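Long-range contacts in probable thiol peroxidase (Chromobacterium violaceum, PDB 3KEB), which probably reduces peroxides through a redox-active thiol, as a member of the redoxin branch of the thioredoxin superfamily: residues 16-21 and 124-129; 50-55 and 140-145. All blocks are in the same frame, centred on the assembly; numbering follows the deposited sequence.

Contact 1 (16-21 and 124-129); sequences PVIGDF and GVLITE
A single antiparallel bridge between two loops, Ile18 with Leu126, joins the N-terminal region to the segment that follows helix 119-122. Ile18 N donates to Leu126 O at 2.8 Å, and Leu126 N returns a longer bond to Ile18 O at 3.2 Å. Leu126 O also takes a CA-H...O contact from Val17 CA at 3.3 Å, while the CB atoms of Ile18 and Leu126 touch beside the bridge. Gly124, at positive phi, is the C-prime residue of the Schellman motif that ends the helix, and the turn brings its CA to 3.7 Å from Gly19 CA. Neither glycine has a CB, which at Gly124 would strike Phe21 N. The Gly124 carbonyl meets Val17 CG1, which stands anti to the backbone N (chi1 -178°), and is also hydrogen-bonded by Arg154 of strand 149-154. At the other end the Glu129 side chain, extended beyond CG, crosses the Pro16 ring at about a right angle, OE2 lying 3.3 Å from Pro16 CG. Two residues on from the bridge, a water donates to Pro16 O and accepts from Thr128 N, both at 2.8 Å, continuing the pairing through solvent.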
loop_
_atom_site.group_PDB
_atom_site.type_symbol
_atom_site.label_atom_id
_atom_site.label_comp_id
_atom_site.label_asym_id
_atom_site.label_seq_id
_atom_site.Cartn_x
_atom_site.Cartn_y
_atom_site.Cartn_z
ATOM N N PRO A 16 4.335 -18.605 -7.020
ATOM C CA PRO A 16 3.183 -18.627 -7.955
ATOM C C PRO A 16 2.527 -17.302 -8.147
ATOM O O PRO A 16 2.548 -16.439 -7.229
ATOM C CB PRO A 16 2.198 -19.613 -7.300
ATOM C CG PRO A 16 2.939 -20.233 -6.069
ATOM C CD PRO A 16 4.044 -19.268 -5.736
ATOM N N VAL A 17 1.993 -17.100 -9.347
ATOM C CA VAL A 17 1.189 -15.946 -9.688
ATOM C C VAL A 17 -0.151 -16.513 -10.112
ATOM O O VAL A 17 -0.221 -17.417 -10.933
ATOM C CB VAL A 17 1.824 -15.132 -10.796
ATOM C CG1 VAL A 17 0.991 -13.847 -11.135
ATOM C CG2 VAL A 17 3.305 -14.760 -10.379
ATOM N N ILE A 18 -1.214 -15.939 -9.539
ATOM C CA ILE A 18 -2.525 -16.496 -9.560
ATOM C C ILE A 18 -3.526 -15.620 -10.307
ATOM O O ILE A 18 -3.478 -14.401 -10.208
ATOM C CB ILE A 18 -3.045 -16.667 -8.091
ATOM C CG1 ILE A 18 -2.100 -17.548 -7.259
ATOM C CG2 ILE A 18 -4.426 -17.272 -8.142
ATOM C CD1 ILE A 18 -1.916 -18.887 -7.872
ATOM N N GLY A 19 -4.466 -16.262 -11.008
ATOM C CA GLY A 19 -5.545 -15.559 -11.684
ATOM C C GLY A 19 -5.411 -15.685 -13.185
ATOM O O GLY A 19 -4.424 -16.200 -13.684
ATOM N N ASP A 20 -6.370 -15.128 -13.908
ATOM C CA ASP A 20 -6.418 -15.185 -15.372
ATOM C C ASP A 20 -5.872 -13.874 -15.945
ATOM O O ASP A 20 -6.518 -12.836 -15.926
ATOM C CB ASP A 20 -7.857 -15.346 -15.837
ATOM C CG ASP A 20 -8.453 -16.719 -15.470
ATOM O OD1 ASP A 20 -7.685 -17.675 -15.209
ATOM O OD2 ASP A 20 -9.693 -16.844 -15.491
ATOM N N PHE A 21 -4.699 -13.959 -16.500
ATOM C CA PHE A 21 -4.015 -12.778 -17.022
ATOM C C PHE A 21 -4.621 -12.485 -18.394
ATOM O O PHE A 21 -4.833 -13.436 -19.188
ATOM C CB PHE A 21 -2.529 -13.091 -17.126
ATOM C CG PHE A 21 -1.694 -11.916 -17.626
ATOM C CD1 PHE A 21 -1.592 -10.794 -16.894
ATOM C CD2 PHE A 21 -0.985 -12.016 -18.807
ATOM C CE1 PHE A 21 -0.826 -9.755 -17.329
ATOM C CE2 PHE A 21 -0.214 -10.982 -19.266
ATOM C CZ PHE A 21 -0.139 -9.848 -18.525
ATOM N N GLY A 124 -4.829 -11.488 -13.042
ATOM C CA GLY A 124 -3.803 -12.569 -13.045
ATOM C C GLY A 124 -2.416 -12.178 -12.553
ATOM O O GLY A 124 -1.382 -12.619 -13.107
ATOM N N VAL A 125 -2.388 -11.354 -11.508
ATOM C CA VAL A 125 -1.113 -10.841 -10.986
ATOM C C VAL A 125 -1.019 -11.025 -9.482
ATOM O O VAL A 125 -0.181 -10.387 -8.831
ATOM C CB VAL A 125 -0.859 -9.375 -11.435
ATOM C CG1 VAL A 125 -0.635 -9.239 -12.987
ATOM C CG2 VAL A 125 -1.954 -8.369 -10.970
ATOM N N LEU A 126 -1.862 -11.891 -8.938
ATOM C CA LEU A 126 -1.880 -12.149 -7.498
ATOM C C LEU A 126 -0.712 -13.040 -7.043
ATOM O O LEU A 126 -0.583 -14.148 -7.511
ATOM C CB LEU A 126 -3.205 -12.815 -7.084
ATOM C CG LEU A 126 -3.389 -13.219 -5.584
ATOM C CD1 LEU A 126 -3.262 -11.963 -4.708
ATOM C CD2 LEU A 126 -4.694 -13.980 -5.334
ATOM N N ILE A 127 0.048 -12.563 -6.077
ATOM C CA ILE A 127 1.079 -13.347 -5.352
ATOM C C ILE A 127 0.568 -13.523 -3.906
ATOM O O ILE A 127 0.158 -12.547 -3.259
ATOM C CB ILE A 127 2.470 -12.633 -5.384
ATOM C CG1 ILE A 127 2.985 -12.442 -6.833
ATOM C CG2 ILE A 127 3.537 -13.435 -4.602
ATOM C CD1 ILE A 127 4.128 -11.498 -6.992
ATOM N N THR A 128 0.523 -14.762 -3.418
ATOM C CA THR A 128 0.166 -14.985 -2.015
ATOM C C THR A 128 1.301 -15.542 -1.133
ATOM O O THR A 128 1.066 -15.722 0.070
ATOM C CB THR A 128 -1.009 -15.964 -1.886
ATOM O OG1 THR A 128 -0.620 -17.195 -2.512
ATOM C CG2 THR A 128 -2.294 -15.409 -2.550
ATOM N N GLU A 129 2.470 -15.886 -1.696
ATOM C CA GLU A 129 3.558 -16.462 -0.877
ATOM C C GLU A 129 4.637 -15.492 -0.493
ATOM O O GLU A 129 4.989 -14.632 -1.263
ATOM C CB GLU A 129 4.249 -17.607 -1.615
ATOM C CG GLU A 129 3.332 -18.705 -1.963
ATOM C CD GLU A 129 4.054 -19.978 -2.356
ATOM O OE1 GLU A 129 5.294 -20.068 -2.185
ATOM O OE2 GLU A 129 3.347 -20.899 -2.828
HETATM O O HOH W 1 1.857 -16.906 -4.547
#

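Contact 2 (50-55 and 140-145); sequences PKLIVT and IILADA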
loop_
_atom_site.group_PDB
_atom_site.type_symbol
_atom_site.label_atom_id
_atom_site.label_comp_id
_atom_site.label_asym_id
_atom_site.label_seq_id
_atom_site.Cartn_x
_atom_site.Cartn_y
_atom_site.Cartn_z
ATOM N N PRO A 50 -5.709 4.866 -26.191
ATOM C CA PRO A 50 -5.021 3.613 -26.007
ATOM C C PRO A 50 -4.180 3.736 -24.760
ATOM O O PRO A 50 -3.892 4.841 -24.323
ATOM C CB PRO A 50 -4.145 3.467 -27.252
ATOM C CG PRO A 50 -4.156 4.801 -27.930
ATOM C CD PRO A 50 -5.241 5.621 -27.374
ATOM N N LYS A 51 -3.836 2.599 -24.202
ATOM C CA LYS A 51 -3.037 2.583 -22.977
ATOM C C LYS A 51 -2.147 1.446 -22.791
ATOM O O LYS A 51 -2.315 0.393 -23.376
ATOM C CB LYS A 51 -3.916 2.700 -21.774
ATOM C CG LYS A 51 -5.034 1.751 -21.692
ATOM C CD LYS A 51 -6.147 2.653 -21.401
ATOM C CE LYS A 51 -7.446 2.057 -21.461
ATOM N NZ LYS A 51 -8.434 3.140 -22.046
ATOM N N LEU A 52 -1.148 1.707 -21.969
ATOM C CA LEU A 52 -0.115 0.750 -21.605
ATOM C C LEU A 52 -0.250 0.618 -20.080
ATOM O O LEU A 52 0.067 1.549 -19.328
ATOM C CB LEU A 52 1.269 1.293 -22.007
ATOM C CG LEU A 52 2.365 0.245 -22.010
ATOM C CD1 LEU A 52 2.095 -0.997 -22.974
ATOM C CD2 LEU A 52 3.711 0.893 -22.402
ATOM N N ILE A 53 -0.837 -0.486 -19.653
ATOM C CA ILE A 53 -0.981 -0.789 -18.208
ATOM C C ILE A 53 0.237 -1.584 -17.719
ATOM O O ILE A 53 0.689 -2.505 -18.380
ATOM C CB ILE A 53 -2.275 -1.548 -17.936
ATOM C CG1 ILE A 53 -3.490 -0.682 -18.305
ATOM C CG2 ILE A 53 -2.356 -2.042 -16.473
ATOM C CD1 ILE A 53 -4.725 -1.392 -18.235
ATOM N N VAL A 54 0.820 -1.160 -16.611
ATOM C CA VAL A 54 1.943 -1.835 -16.045
ATOM C C VAL A 54 1.689 -2.004 -14.576
ATOM O O VAL A 54 1.361 -1.019 -13.896
ATOM C CB VAL A 54 3.263 -1.002 -16.221
ATOM C CG1 VAL A 54 4.380 -1.597 -15.469
ATOM C CG2 VAL A 54 3.677 -0.920 -17.735
ATOM N N THR A 55 1.844 -3.237 -14.108
ATOM C CA THR A 55 1.881 -3.517 -12.687
ATOM C C THR A 55 3.348 -3.623 -12.291
ATOM O O THR A 55 4.172 -4.195 -13.012
ATOM C CB THR A 55 1.132 -4.802 -12.355
ATOM O OG1 THR A 55 1.648 -5.893 -13.185
ATOM C CG2 THR A 55 -0.363 -4.597 -12.566
ATOM N N ILE A 140 2.747 -6.235 -18.143
ATOM C CA ILE A 140 2.488 -5.136 -19.050
ATOM C C ILE A 140 1.403 -5.531 -19.955
ATOM O O ILE A 140 1.370 -6.677 -20.403
ATOM C CB ILE A 140 3.743 -4.692 -19.858
ATOM C CG1 ILE A 140 3.437 -3.456 -20.698
ATOM C CG2 ILE A 140 4.320 -5.833 -20.777
ATOM C CD1 ILE A 140 4.784 -2.713 -21.157
ATOM N N ILE A 141 0.511 -4.590 -20.238
ATOM C CA ILE A 141 -0.608 -4.839 -21.165
ATOM C C ILE A 141 -0.861 -3.635 -22.028
ATOM O O ILE A 141 -1.108 -2.546 -21.529
ATOM C CB ILE A 141 -1.924 -5.095 -20.406
ATOM C CG1 ILE A 141 -1.789 -6.250 -19.433
ATOM C CG2 ILE A 141 -3.115 -5.361 -21.391
ATOM C CD1 ILE A 141 -3.006 -6.425 -18.513
ATOM N N LEU A 142 -0.751 -3.827 -23.335
ATOM C CA LEU A 142 -1.066 -2.813 -24.326
ATOM C C LEU A 142 -2.509 -3.047 -24.779
ATOM O O LEU A 142 -2.855 -4.137 -25.288
ATOM C CB LEU A 142 -0.153 -2.935 -25.540
ATOM C CG LEU A 142 -0.465 -2.075 -26.751
ATOM C CD1 LEU A 142 -0.258 -0.585 -26.447
ATOM C CD2 LEU A 142 0.348 -2.602 -27.992
ATOM N N ALA A 143 -3.320 -1.992 -24.640
ATOM C CA ALA A 143 -4.755 -2.019 -25.048
ATOM C C ALA A 143 -5.070 -0.796 -25.878
ATOM O O ALA A 143 -4.481 0.289 -25.679
ATOM C CB ALA A 143 -5.695 -2.079 -23.828
ATOM N N ASP A 144 -5.948 -0.968 -26.850
ATOM C CA ASP A 144 -6.394 0.163 -27.655
ATOM C C ASP A 144 -7.469 1.001 -26.950
ATOM O O ASP A 144 -7.823 0.742 -25.799
ATOM C CB ASP A 144 -6.828 -0.305 -29.037
ATOM C CG ASP A 144 -7.988 -1.265 -29.023
ATOM O OD1 ASP A 144 -8.818 -1.225 -28.089
ATOM O OD2 ASP A 144 -8.068 -2.042 -30.021
ATOM N N ALA A 145 -8.034 1.976 -27.647
ATOM C CA ALA A 145 -8.976 2.875 -27.025
ATOM C C ALA A 145 -10.313 2.181 -26.729
ATOM O O ALA A 145 -11.061 2.647 -25.860
ATOM C CB ALA A 145 -9.197 4.109 -27.892
#
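Leu52 and Ile140 interlock on one face of an antiparallel strand pair, the CD1 methyl of the leucine lying against the CG1-CD1 limb of the isoleucine. Leu52 CD1 is 3.6 Å from Ile140 CG1 and 3.7 Å from Ile140 CD1, the two side chains crossing obliquely. Ile140 CG1 stands anti to the backbone N (chi1 -175°), which puts it in the hollow between Leu52 and Val54; Val54 CG2 forms the other wall, 3.9 Å from Ile140 CG1 and nearly at a right angle to the Leu52 contact. Leu52 CD1 is itself a bump between two neighbours, since it also rests on Leu142 CB. Phe162 and helix 164-177, through Ile167 and Leu171, pack over this face. The strands, 51-55 and 139-143, are adjacent in the mixed central sheet of the thioredoxin fold, where 51-55 runs parallel to 84-89 on its other side. Four backbone hydrogen bonds set the register: Lys51 and Ala143 exchange one pair, Ile53 and Ile141 the other, with lengths of 2.8 to 2.9 Å between the N and O atoms. The straightest, Ala143 N to Lys51 O, has an N-H...O angle of 175°. On the opposite face the contacts are longer: Ile53 CB and Ile141 CB are 4.3 Å apart, and Lys51 CG passes the small Ala143 CB at 4.4 Å. The lysine's amino group goes on to the carbonyls of Phe46 and Thr49. Past the last bond, Pro50 CB lies 3.6 Å from Ala143 O, and the proline ring borders Ala145 CB at the solvent-facing end of the pair.

How the contacts relate
Contact 2 belongs to the buried core, its centre about 8 Å from that of the chain, whereas contact 1 lies farther out, about 14 Å away, and is only partly buried. Both bury similar area, yet by different means: regular strand pairing with interlocked aliphatic side chains in 50-55 and 140-145, against one bridge, two glycines and a water between the loops of 16-21 and 124-129. The centres are about 19 Å apart, but the contacts touch. Phe21 of contact 1 reaches strand 139-143, its CZ lying 4.0 Å from Ile140 O, and Val125 CG1 comes to 4.1 Å from Thr55 OG1. Their segments alternate along the chain.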